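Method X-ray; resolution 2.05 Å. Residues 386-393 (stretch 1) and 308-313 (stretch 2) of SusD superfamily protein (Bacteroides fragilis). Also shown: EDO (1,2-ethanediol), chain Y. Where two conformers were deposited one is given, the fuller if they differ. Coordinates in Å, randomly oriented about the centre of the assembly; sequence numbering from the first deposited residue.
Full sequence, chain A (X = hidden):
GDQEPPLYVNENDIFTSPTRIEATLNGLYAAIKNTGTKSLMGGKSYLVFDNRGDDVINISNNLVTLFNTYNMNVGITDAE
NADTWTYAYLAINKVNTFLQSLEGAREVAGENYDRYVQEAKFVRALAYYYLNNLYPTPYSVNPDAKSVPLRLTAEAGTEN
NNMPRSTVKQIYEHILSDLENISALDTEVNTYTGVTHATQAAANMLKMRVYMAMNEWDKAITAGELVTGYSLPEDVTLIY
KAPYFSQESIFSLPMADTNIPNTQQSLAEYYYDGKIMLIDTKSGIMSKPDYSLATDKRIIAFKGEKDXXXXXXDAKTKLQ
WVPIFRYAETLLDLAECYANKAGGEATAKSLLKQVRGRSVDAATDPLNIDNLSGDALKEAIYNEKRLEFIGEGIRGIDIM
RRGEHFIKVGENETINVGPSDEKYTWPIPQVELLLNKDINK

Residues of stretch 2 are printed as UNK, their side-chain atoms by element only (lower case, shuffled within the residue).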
# COMPACT_ATOMS: atom_id res chain seq x y z
N ARG A 386 8.59 -6.65 -8.18
CA ARG A 386 7.79 -7.83 -7.86
C ARG A 386 8.46 -8.72 -6.80
O ARG A 386 7.80 -9.20 -5.85
CB ARG A 386 7.50 -8.63 -9.14
CG ARG A 386 6.52 -7.94 -10.07
CD ARG A 386 6.38 -8.66 -11.40
NE ARG A 386 5.68 -9.93 -11.24
CZ ARG A 386 5.36 -10.75 -12.23
NH1 ARG A 386 5.70 -10.48 -13.49
NH2 ARG A 386 4.73 -11.88 -11.95
N LEU A 387 9.77 -8.91 -6.94
CA LEU A 387 10.53 -9.74 -5.99
C LEU A 387 10.79 -9.00 -4.68
O LEU A 387 10.54 -9.53 -3.60
CB LEU A 387 11.84 -10.24 -6.62
CG LEU A 387 12.79 -11.08 -5.73
CD1 LEU A 387 12.07 -12.34 -5.21
CD2 LEU A 387 14.08 -11.46 -6.46
N GLU A 388 11.25 -7.78 -4.77
CA GLU A 388 11.47 -6.99 -3.56
C GLU A 388 10.20 -6.87 -2.70
O GLU A 388 10.33 -6.94 -1.49
CB GLU A 388 12.02 -5.61 -3.90
CG GLU A 388 12.57 -4.79 -2.72
CD GLU A 388 13.89 -5.28 -2.14
OE1 GLU A 388 14.74 -5.85 -2.89
OE2 GLU A 388 14.07 -5.10 -0.92
N PHE A 389 9.01 -6.69 -3.31
CA PHE A 389 7.78 -6.39 -2.59
C PHE A 389 6.73 -7.48 -2.59
O PHE A 389 5.56 -7.26 -2.27
CB PHE A 389 7.26 -5.01 -3.04
CG PHE A 389 8.17 -3.94 -2.62
CD1 PHE A 389 8.24 -3.58 -1.28
CD2 PHE A 389 9.09 -3.40 -3.50
CE1 PHE A 389 9.15 -2.63 -0.85
CE2 PHE A 389 10.00 -2.47 -3.08
CZ PHE A 389 10.04 -2.11 -1.75
N ILE A 390 7.17 -8.71 -2.86
CA ILE A 390 6.31 -9.86 -2.72
C ILE A 390 5.76 -9.89 -1.30
O ILE A 390 6.51 -9.79 -0.32
CB ILE A 390 7.01 -11.19 -3.13
CG1 ILE A 390 5.98 -12.34 -3.21
CG2 ILE A 390 8.20 -11.58 -2.20
CD1 ILE A 390 6.52 -13.63 -3.97
N GLY A 391 4.44 -9.98 -1.19
CA GLY A 391 3.77 -9.97 0.11
C GLY A 391 3.63 -8.64 0.82
O GLY A 391 3.22 -8.60 2.01
N GLU A 392 3.93 -7.53 0.14
CA GLU A 392 3.99 -6.22 0.84
C GLU A 392 2.98 -5.17 0.30
O GLU A 392 3.22 -3.98 0.33
CB GLU A 392 5.43 -5.67 0.87
CG GLU A 392 6.31 -6.44 1.85
CD GLU A 392 7.72 -5.87 2.00
OE1 GLU A 392 7.89 -4.62 2.10
OE2 GLU A 392 8.66 -6.69 2.00
N GLY A 393 1.83 -5.62 -0.16
CA GLY A 393 0.67 -4.73 -0.32
C GLY A 393 0.77 -3.85 -1.54
O GLY A 393 0.14 -2.81 -1.57
N UNK A 308 5.94 -21.76 0.93
CA UNK A 308 5.51 -20.77 1.89
C UNK A 308 6.36 -19.50 1.74
O UNK A 308 7.58 -19.60 1.61
c UNK A 308 4.30 -23.42 3.03
c UNK A 308 4.47 -22.15 3.84
c UNK A 308 5.65 -21.30 3.32
c UNK A 308 4.72 -22.46 5.34
N UNK A 309 5.75 -18.32 1.76
CA UNK A 309 6.47 -17.08 1.83
C UNK A 309 6.86 -16.79 3.30
O UNK A 309 5.97 -16.61 4.13
c UNK A 309 5.63 -15.94 1.25
c UNK A 309 6.33 -14.60 1.09
c UNK A 309 5.32 -13.51 0.64
c UNK A 309 7.56 -14.64 0.17
N UNK A 310 8.15 -16.66 3.60
CA UNK A 310 8.62 -16.59 5.00
C UNK A 310 8.84 -15.18 5.52
O UNK A 310 9.56 -14.98 6.50
se UNK A 310 8.50 -19.90 5.57
c UNK A 310 9.47 -20.07 7.28
c UNK A 310 9.89 -17.42 5.19
c UNK A 310 9.79 -18.84 4.60
N UNK A 311 8.19 -14.18 4.94
CA UNK A 311 8.27 -12.83 5.53
C UNK A 311 7.50 -12.72 6.85
O UNK A 311 8.04 -12.32 7.88
c UNK A 311 8.80 -11.44 3.44
c UNK A 311 7.80 -11.74 4.57
c UNK A 311 8.31 -10.40 2.44
n UNK A 311 9.02 -8.97 0.48
c UNK A 311 9.37 -10.17 1.33
N UNK A 312 6.21 -13.04 6.81
CA UNK A 312 5.32 -12.86 7.95
C UNK A 312 4.86 -14.22 8.40
O UNK A 312 3.88 -14.74 7.86
c UNK A 312 4.87 -9.23 5.08
c UNK A 312 4.11 -12.02 7.52
c UNK A 312 4.85 -9.65 7.81
c UNK A 312 5.24 -8.19 5.95
c UNK A 312 4.50 -10.69 6.96
c UNK A 312 4.50 -10.46 5.59
c UNK A 312 5.21 -8.39 7.32
N UNK A 313 5.57 -14.81 9.35
CA UNK A 313 5.19 -16.12 9.83
C UNK A 313 4.95 -16.21 11.34
O UNK A 313 4.72 -17.33 11.84
o UNK A 313 7.49 -16.85 9.87
c UNK A 313 6.22 -17.26 7.83
c UNK A 313 6.19 -17.19 9.38
C1 EDO Y . 12.98 -14.07 7.23
O1 EDO Y . 13.69 -15.34 7.18
C2 EDO Y . 12.47 -13.59 8.60
O2 EDO Y . 11.09 -13.14 8.53
O HOH W 1 11.50 -9.57 -0.91

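Position 308 carries four side-chain carbons, forked at the second, and it is out of reach of stretch 1. A fork at the second carbon, with no heteroatom, is leucine: Leu308. It takes no part in the contact.

Position 309 has the same set, four carbons forked at the second, but here CB points toward stretch 1. One branch end touches Ile390 and the other Gly391. This is Leu309: Leu309 CD1 lies 3.9 Å from Ile390 CG2, and Leu309 CD2 3.9 Å from Gly391 CA. A branched, apolar side chain suits a buried place against Ile390 and the bare backbone of Gly391. The fit depends on Gly391 as well: an ideal CB there would fall 2.7 Å from Leu309 CD2, a clash, and its positive phi of 77° independently favours glycine.

Position 310 holds two carbons, a selenium and a final carbon in an unbranched chain, the signature of selenomethionine, Met310 in the sequence. Its side chain is exposed and out of reach of stretch 1, while Met310 O accepts a hydrogen bond from EDO O2 at 3.1 Å.

At position 311 four carbons run in a row to a nitrogen, which ends among oxygens of stretch 1. This is Lys311, with chi2 to chi4 all t, so that the extended chain carries its amino group up to the backbone at the helix end and the turn. Lys311 NZ donates to Glu392 OE2 at 2.8 Å, within a salt bridge, to Ile390 O at 2.8 Å, and weakly to Glu388 O at 3.1 Å. Water 1 accepts from Lys311 NZ at 2.9 Å and donates to Leu387 O at 2.9 Å.

Position 312 shows one carbon followed by a six-carbon ring without a heteroatom, and the ring reaches the backbone O of Gly391. This is Phe312. Phe312 CE2 lies 3.5 Å from Gly391 O, which approaches the ring obliquely; the ring lies beside the backbone of Gly391.

Position 313 has one carbon carrying an oxygen and a carbon, hence Thr313, whose side chain is out of reach of stretch 1.

The contact therefore centres on one charged group. The helix gives way at Phe389 to a type II turn ending at Glu392, closed by Glu392 N to Phe389 O at 2.9 Å. Carbonyls near the helix end and in the turn face the lysine ammonium, which can donate to several acceptors, and Glu392 supplies the opposite charge. Leu309 and Phe312 add packing around Gly391, and the two stretches together bury 282 Å², both sides summed.

Stretch 2 (308-313) LLMKFT
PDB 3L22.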